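Local coordinates for protein sorbitol dehydrogenase (Gluconobacter oxydans, PDB 5ITG) that probably oxidises D-sorbitol at a CH-OH group to give L-sorbose, passing hydride to a nicotinamide cofactor, at residues E351-R354 against D355-I358; L213-W216 against I217-A221. All blocks are in the same frame, centred on the assembly; numbering follows the deposited sequence.

Interaction 1 (E351-R354 against D355-I358); sequences EGYR and DSVI
The side chains of Arg-354 and its neighbour Asp-355 run alongside each other in the same direction and form a salt bridge. The guanidinium is presented side-on. NE and NH2 both donate to one oxygen, with NE 3.2 Å and NH2 3.1 Å from Asp-355 OD1. That oxygen lies in the guanidinium plane. The two flat groups are turned 48° apart. NE and NH2 reach OD1 from the same face of the carboxylate, NE from well above its plane and NH2 on the syn side, less tilted. The bend at chi3 (69°) brings NE and NH2 back to Asp-355. The third nitrogen, NH1, is bonded to Asn-335 on helix 324-338, so each guanidinium nitrogen has an acceptor.

The backbone follows the i to i+4 pattern inside helix 350-361 of the mannitol dehydrogenase C-terminal domain. Arg-354 O takes the straightest of these bonds, from Ile-358 N at 3.1 Å. Tyr-353 O carries two donors. Val-357 N lies 2.9 Å from Tyr-353 O, almost in line with the carbonyl bond, while Ser-356 OG approaches Tyr-353 O at a bent angle, a short 2.5 Å away. With chi1 at 68°, the serine oxygen sits between its own N and carbonyl carbon and turns back to that acceptor.

Ser-356 OG also stands over one face of the Tyr-353 ring, near its rim. Val-357 CG2 meets Tyr-353 CE2 obliquely at 3.6 Å, and both side chains also touch Leu-298 of helix 288-312.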
ATOM      1  N   GLU A 351     -15.282  14.263   5.199  1.00 14.35           N
ATOM      2  CA  GLU A 351     -16.509  13.522   5.457  1.00 16.60           C
ATOM      3  C   GLU A 351     -16.732  12.479   4.377  1.00 16.65           C
ATOM      4  O   GLU A 351     -17.252  11.397   4.651  1.00 16.72           O
ATOM      5  CB  GLU A 351     -17.708  14.468   5.520  1.00 20.24           C
ATOM      6  CG  GLU A 351     -17.594  15.517   6.606  1.00 25.86           C
ATOM      7  CD  GLU A 351     -17.276  16.898   6.059  1.00 30.47           C
ATOM      8  OE1 GLU A 351     -16.136  17.131   5.560  1.00 30.01           O
ATOM      9  OE2 GLU A 351     -18.185  17.750   6.128  1.00 25.80           O
ATOM     10  N   GLY A 352     -16.350  12.819   3.150  1.00 16.36           N
ATOM     11  CA  GLY A 352     -16.485  11.888   2.044  1.00 15.44           C
ATOM     12  C   GLY A 352     -15.465  10.778   2.233  1.00 14.79           C
ATOM     13  O   GLY A 352     -15.717   9.623   1.901  1.00 14.98           O
ATOM     14  N   TYR A 353     -14.299  11.126   2.766  1.00 14.13           N
ATOM     15  CA  TYR A 353     -13.274  10.120   2.997  1.00 14.78           C
ATOM     16  C   TYR A 353     -13.785   9.169   4.074  1.00 14.72           C
ATOM     17  O   TYR A 353     -13.644   7.952   3.965  1.00 15.20           O
ATOM     18  CB  TYR A 353     -11.964  10.748   3.465  1.00 13.30           C
ATOM     19  CG  TYR A 353     -10.810   9.756   3.408  1.00 15.37           C
ATOM     20  CD1 TYR A 353     -10.192   9.449   2.199  1.00 14.67           C
ATOM     21  CD2 TYR A 353     -10.388   9.086   4.552  1.00 16.31           C
ATOM     22  CE1 TYR A 353      -9.172   8.484   2.130  1.00 17.51           C
ATOM     23  CE2 TYR A 353      -9.378   8.128   4.500  1.00 16.15           C
ATOM     24  CZ  TYR A 353      -8.777   7.832   3.290  1.00 19.31           C
ATOM     25  OH  TYR A 353      -7.783   6.883   3.250  1.00 18.81           O
ATOM     26  N   ARG A 354     -14.369   9.746   5.120  1.00 12.73           N
ATOM     27  CA  ARG A 354     -14.935   8.974   6.225  1.00 13.97           C
ATOM     28  C   ARG A 354     -15.930   7.962   5.665  1.00 15.47           C
ATOM     29  O   ARG A 354     -15.915   6.787   6.035  1.00 15.69           O
ATOM     30  CB  ARG A 354     -15.657   9.908   7.203  1.00 15.44           C
ATOM     31  CG  ARG A 354     -16.501   9.207   8.263  1.00 16.22           C
ATOM     32  CD  ARG A 354     -17.580  10.164   8.786  1.00 18.47           C
ATOM     33  NE  ARG A 354     -18.602  10.437   7.774  1.00 15.28           N
ATOM     34  CZ  ARG A 354     -19.405  11.499   7.775  1.00 18.11           C
ATOM     35  NH1 ARG A 354     -19.316  12.416   8.734  1.00 15.56           N
ATOM     36  NH2 ARG A 354     -20.315  11.640   6.820  1.00 17.65           N
ATOM     37  N   ASP A 355     -16.796   8.422   4.768  1.00 15.12           N
ATOM     38  CA  ASP A 355     -17.785   7.536   4.175  1.00 16.31           C
ATOM     39  C   ASP A 355     -17.127   6.376   3.438  1.00 15.98           C
ATOM     40  O   ASP A 355     -17.596   5.242   3.528  1.00 15.25           O
ATOM     41  CB  ASP A 355     -18.706   8.307   3.224  1.00 17.44           C
ATOM     42  CG  ASP A 355     -19.602   9.290   3.958  1.00 22.22           C
ATOM     43  OD1 ASP A 355     -19.848   9.077   5.166  1.00 23.59           O
ATOM     44  OD2 ASP A 355     -20.072  10.264   3.329  1.00 23.21           O
ATOM     45  N   SER A 356     -16.040   6.649   2.720  1.00 16.54           N
ATOM     46  CA  SER A 356     -15.353   5.585   1.988  1.00 17.16           C
ATOM     47  C   SER A 356     -14.697   4.584   2.939  1.00 18.70           C
ATOM     48  O   SER A 356     -14.674   3.385   2.665  1.00 18.15           O
ATOM     49  CB  SER A 356     -14.292   6.163   1.043  1.00 18.91           C
ATOM     50  OG  SER A 356     -13.217   6.752   1.760  1.00 22.53           O
ATOM     51  N   VAL A 357     -14.157   5.069   4.051  1.00 16.09           N
ATOM     52  CA  VAL A 357     -13.525   4.167   5.009  1.00 15.84           C
ATOM     53  C   VAL A 357     -14.563   3.165   5.495  1.00 16.37           C
ATOM     54  O   VAL A 357     -14.327   1.958   5.480  1.00 16.86           O
ATOM     55  CB  VAL A 357     -12.926   4.952   6.203  1.00 16.37           C
ATOM     56  CG1 VAL A 357     -12.673   4.017   7.388  1.00 15.81           C
ATOM     57  CG2 VAL A 357     -11.607   5.615   5.759  1.00 12.76           C
ATOM     58  N   ILE A 358     -15.724   3.673   5.890  1.00 15.27           N
ATOM     59  CA  ILE A 358     -16.811   2.829   6.378  1.00 17.26           C
ATOM     60  C   ILE A 358     -17.263   1.821   5.315  1.00 15.99           C
ATOM     61  O   ILE A 358     -17.377   0.628   5.585  1.00 17.15           O
ATOM     62  CB  ILE A 358     -18.018   3.690   6.797  1.00 15.86           C
ATOM     63  CG1 ILE A 358     -17.601   4.672   7.895  1.00 22.36           C
ATOM     64  CG2 ILE A 358     -19.169   2.799   7.257  1.00 17.58           C
ATOM     65  CD1 ILE A 358     -17.025   4.010   9.111  1.00 22.25           C
TER

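Interaction 2 (L213-W216 against I217-A221); sequences LAKW and IEENA
Trp-216 turns its indole against Asn-220, one helical turn further on. Its CB sits close to Ile-217 N. CG lies anti to the backbone N (chi1 -174°), beside the carbonyl carbon, and the asparagine amide reaches one face of the ring. CG is 3.6 Å from Asn-220 ND2. Along the pyrrole side, CD1 comes to 3.1 Å of the same ND2, and NE1 to 2.9 Å of it. NE1 and ND2 are both donors, so no hydrogen bond joins them, and so close an approach is doubtful in detail. CE2 also lies near ND2, and CZ2 reaches Asn-220 CB. On the benzene side, CE3 meets Ile-217 CG1 at 3.9 Å. The indole also stacks on Trp-176 of helix 164-177.

Asn-220 ND2 donates to Trp-216 O at 3.1 Å, with that oxygen 23° out of the asparagine amide plane. Asn-220 N donates to this oxygen as well, at 2.9 Å. One carbonyl thus holds both the backbone and the side chain of Asn-220. Replacing Trp-216 with an alanine would probably leave Trp-176 without its stacking partner and the Asn-220 amide held by the backbone carbonyl but without the ring face beside it.

On the solvent side, the Lys-215 chain runs extended to CE and bends at its end. Its NZ makes a long salt bridge to Glu-219 OE2, at 3.6 Å. On the buried side, Leu-213 CD1 packs on Ile-217 CD1 at 4.1 Å. Ile-217 also touches Leu-203 and Ala-206 of helix 194-209. A charged pair outside and branched aliphatics inside are typical of an amphipathic helix, here the last turns of helix 211-220 in the Rossmann domain.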
ATOM      1  N   LEU A 213      28.223  10.657 -11.587  1.00 27.53           N
ATOM      2  CA  LEU A 213      26.998  10.043 -12.092  1.00 26.83           C
ATOM      3  C   LEU A 213      25.824  10.318 -11.158  1.00 27.10           C
ATOM      4  O   LEU A 213      24.719  10.606 -11.611  1.00 26.59           O
ATOM      5  CB  LEU A 213      27.178   8.531 -12.238  1.00 26.21           C
ATOM      6  CG  LEU A 213      25.913   7.752 -12.621  1.00 24.60           C
ATOM      7  CD1 LEU A 213      25.336   8.289 -13.920  1.00 22.47           C
ATOM      8  CD2 LEU A 213      26.250   6.274 -12.749  1.00 24.99           C
ATOM      9  N   ALA A 214      26.070  10.228  -9.853  1.00 26.97           N
ATOM     10  CA  ALA A 214      25.024  10.474  -8.864  1.00 27.45           C
ATOM     11  C   ALA A 214      24.597  11.931  -8.941  1.00 27.74           C
ATOM     12  O   ALA A 214      23.412  12.250  -8.823  1.00 26.42           O
ATOM     13  CB  ALA A 214      25.531  10.148  -7.470  1.00 26.02           C
ATOM     14  N   LYS A 215      25.573  12.811  -9.143  1.00 27.34           N
ATOM     15  CA  LYS A 215      25.294  14.235  -9.251  1.00 28.40           C
ATOM     16  C   LYS A 215      24.334  14.480 -10.407  1.00 26.81           C
ATOM     17  O   LYS A 215      23.341  15.198 -10.259  1.00 27.50           O
ATOM     18  CB  LYS A 215      26.592  15.018  -9.478  1.00 29.91           C
ATOM     19  CG  LYS A 215      26.379  16.508  -9.692  1.00 33.64           C
ATOM     20  CD  LYS A 215      27.683  17.223 -10.033  1.00 35.51           C
ATOM     21  CE  LYS A 215      27.444  18.706 -10.280  1.00 37.13           C
ATOM     22  NZ  LYS A 215      26.816  19.382  -9.104  1.00 40.24           N
ATOM     23  N   TRP A 216      24.628  13.871 -11.555  1.00 26.26           N
ATOM     24  CA  TRP A 216      23.793  14.019 -12.742  1.00 25.29           C
ATOM     25  C   TRP A 216      22.374  13.504 -12.509  1.00 25.24           C
ATOM     26  O   TRP A 216      21.400  14.159 -12.883  1.00 25.31           O
ATOM     27  CB  TRP A 216      24.388  13.258 -13.934  1.00 24.32           C
ATOM     28  CG  TRP A 216      23.626  13.504 -15.208  1.00 23.71           C
ATOM     29  CD1 TRP A 216      23.674  14.627 -15.985  1.00 24.84           C
ATOM     30  CD2 TRP A 216      22.643  12.647 -15.807  1.00 25.26           C
ATOM     31  NE1 TRP A 216      22.781  14.526 -17.025  1.00 23.14           N
ATOM     32  CE2 TRP A 216      22.136  13.321 -16.940  1.00 24.81           C
ATOM     33  CE3 TRP A 216      22.140  11.376 -15.494  1.00 24.09           C
ATOM     34  CZ2 TRP A 216      21.150  12.766 -17.763  1.00 25.29           C
ATOM     35  CZ3 TRP A 216      21.161  10.827 -16.313  1.00 24.35           C
ATOM     36  CH2 TRP A 216      20.676  11.522 -17.434  1.00 24.49           C
ATOM     37  N   ILE A 217      22.258  12.326 -11.903  1.00 24.27           N
ATOM     38  CA  ILE A 217      20.939  11.756 -11.656  1.00 23.93           C
ATOM     39  C   ILE A 217      20.150  12.627 -10.680  1.00 23.84           C
ATOM     40  O   ILE A 217      18.969  12.909 -10.895  1.00 22.98           O
ATOM     41  CB  ILE A 217      21.043  10.316 -11.104  1.00 21.31           C
ATOM     42  CG1 ILE A 217      21.716   9.411 -12.142  1.00 21.04           C
ATOM     43  CG2 ILE A 217      19.652   9.788 -10.780  1.00 18.92           C
ATOM     44  CD1 ILE A 217      21.902   7.962 -11.697  1.00 21.37           C
ATOM     45  N   GLU A 218      20.818  13.068  -9.623  1.00 24.47           N
ATOM     46  CA  GLU A 218      20.191  13.912  -8.615  1.00 26.31           C
ATOM     47  C   GLU A 218      19.613  15.171  -9.258  1.00 26.23           C
ATOM     48  O   GLU A 218      18.553  15.650  -8.861  1.00 24.34           O
ATOM     49  CB  GLU A 218      21.229  14.293  -7.550  1.00 30.75           C
ATOM     50  CG  GLU A 218      20.676  14.931  -6.274  1.00 37.02           C
ATOM     51  CD  GLU A 218      20.157  16.346  -6.483  1.00 41.95           C
ATOM     52  OE1 GLU A 218      20.902  17.185  -7.045  1.00 44.77           O
ATOM     53  OE2 GLU A 218      19.009  16.626  -6.070  1.00 43.21           O
ATOM     54  N   GLU A 219      20.301  15.691 -10.268  1.00 26.61           N
ATOM     55  CA  GLU A 219      19.865  16.911 -10.934  1.00 27.45           C
ATOM     56  C   GLU A 219      18.867  16.739 -12.067  1.00 25.77           C
ATOM     57  O   GLU A 219      18.041  17.613 -12.293  1.00 25.72           O
ATOM     58  CB  GLU A 219      21.082  17.668 -11.469  1.00 31.48           C
ATOM     59  CG  GLU A 219      22.109  18.010 -10.405  1.00 37.38           C
ATOM     60  CD  GLU A 219      23.319  18.723 -10.971  1.00 40.41           C
ATOM     61  OE1 GLU A 219      24.018  18.127 -11.819  1.00 43.45           O
ATOM     62  OE2 GLU A 219      23.574  19.878 -10.570  1.00 43.17           O
ATOM     63  N   ASN A 220      18.929  15.617 -12.776  1.00 24.64           N
ATOM     64  CA  ASN A 220      18.040  15.421 -13.914  1.00 26.02           C
ATOM     65  C   ASN A 220      16.895  14.428 -13.738  1.00 24.69           C
ATOM     66  O   ASN A 220      15.828  14.597 -14.328  1.00 25.12           O
ATOM     67  CB  ASN A 220      18.881  15.058 -15.139  1.00 29.03           C
ATOM     68  CG  ASN A 220      19.774  16.206 -15.579  1.00 32.37           C
ATOM     69  OD1 ASN A 220      19.302  17.193 -16.146  1.00 32.41           O
ATOM     70  ND2 ASN A 220      21.067  16.094 -15.295  1.00 32.43           N
ATOM     71  N   ALA A 221      17.108  13.393 -12.938  1.00 24.96           N
ATOM     72  CA  ALA A 221      16.050  12.423 -12.697  1.00 23.00           C
ATOM     73  C   ALA A 221      15.137  13.019 -11.634  1.00 22.53           C
ATOM     74  O   ALA A 221      15.471  14.033 -11.019  1.00 24.49           O
ATOM     75  CB  ALA A 221      16.646  11.110 -12.203  1.00 23.17           C
TER

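Overall arrangement
Both interactions are local contacts within a single helix. In each, buried side chains (Tyr-353 and Val-357; Leu-213 and Ile-217) face neighbouring helices, while acidic side chains lie exposed (Glu-351 and Asp-355; Glu-218 and Glu-219). Their centres are about 41 Å apart, interaction 1 in the C-terminal domain and interaction 2 in the Rossmann domain. Interaction 2 is the more peripheral, its centre about 28 Å from the chain centre against about 18 Å. The salt bridge joins adjacent residues in interaction 1 and spans one turn in interaction 2. Helix 350-361 packs on helices 288-312 and 324-338 through aromatic, aliphatic and arginine contacts. Helix 211-220 packs on helices 164-177 and 194-209, mainly through aliphatic side chains and a tryptophan pair.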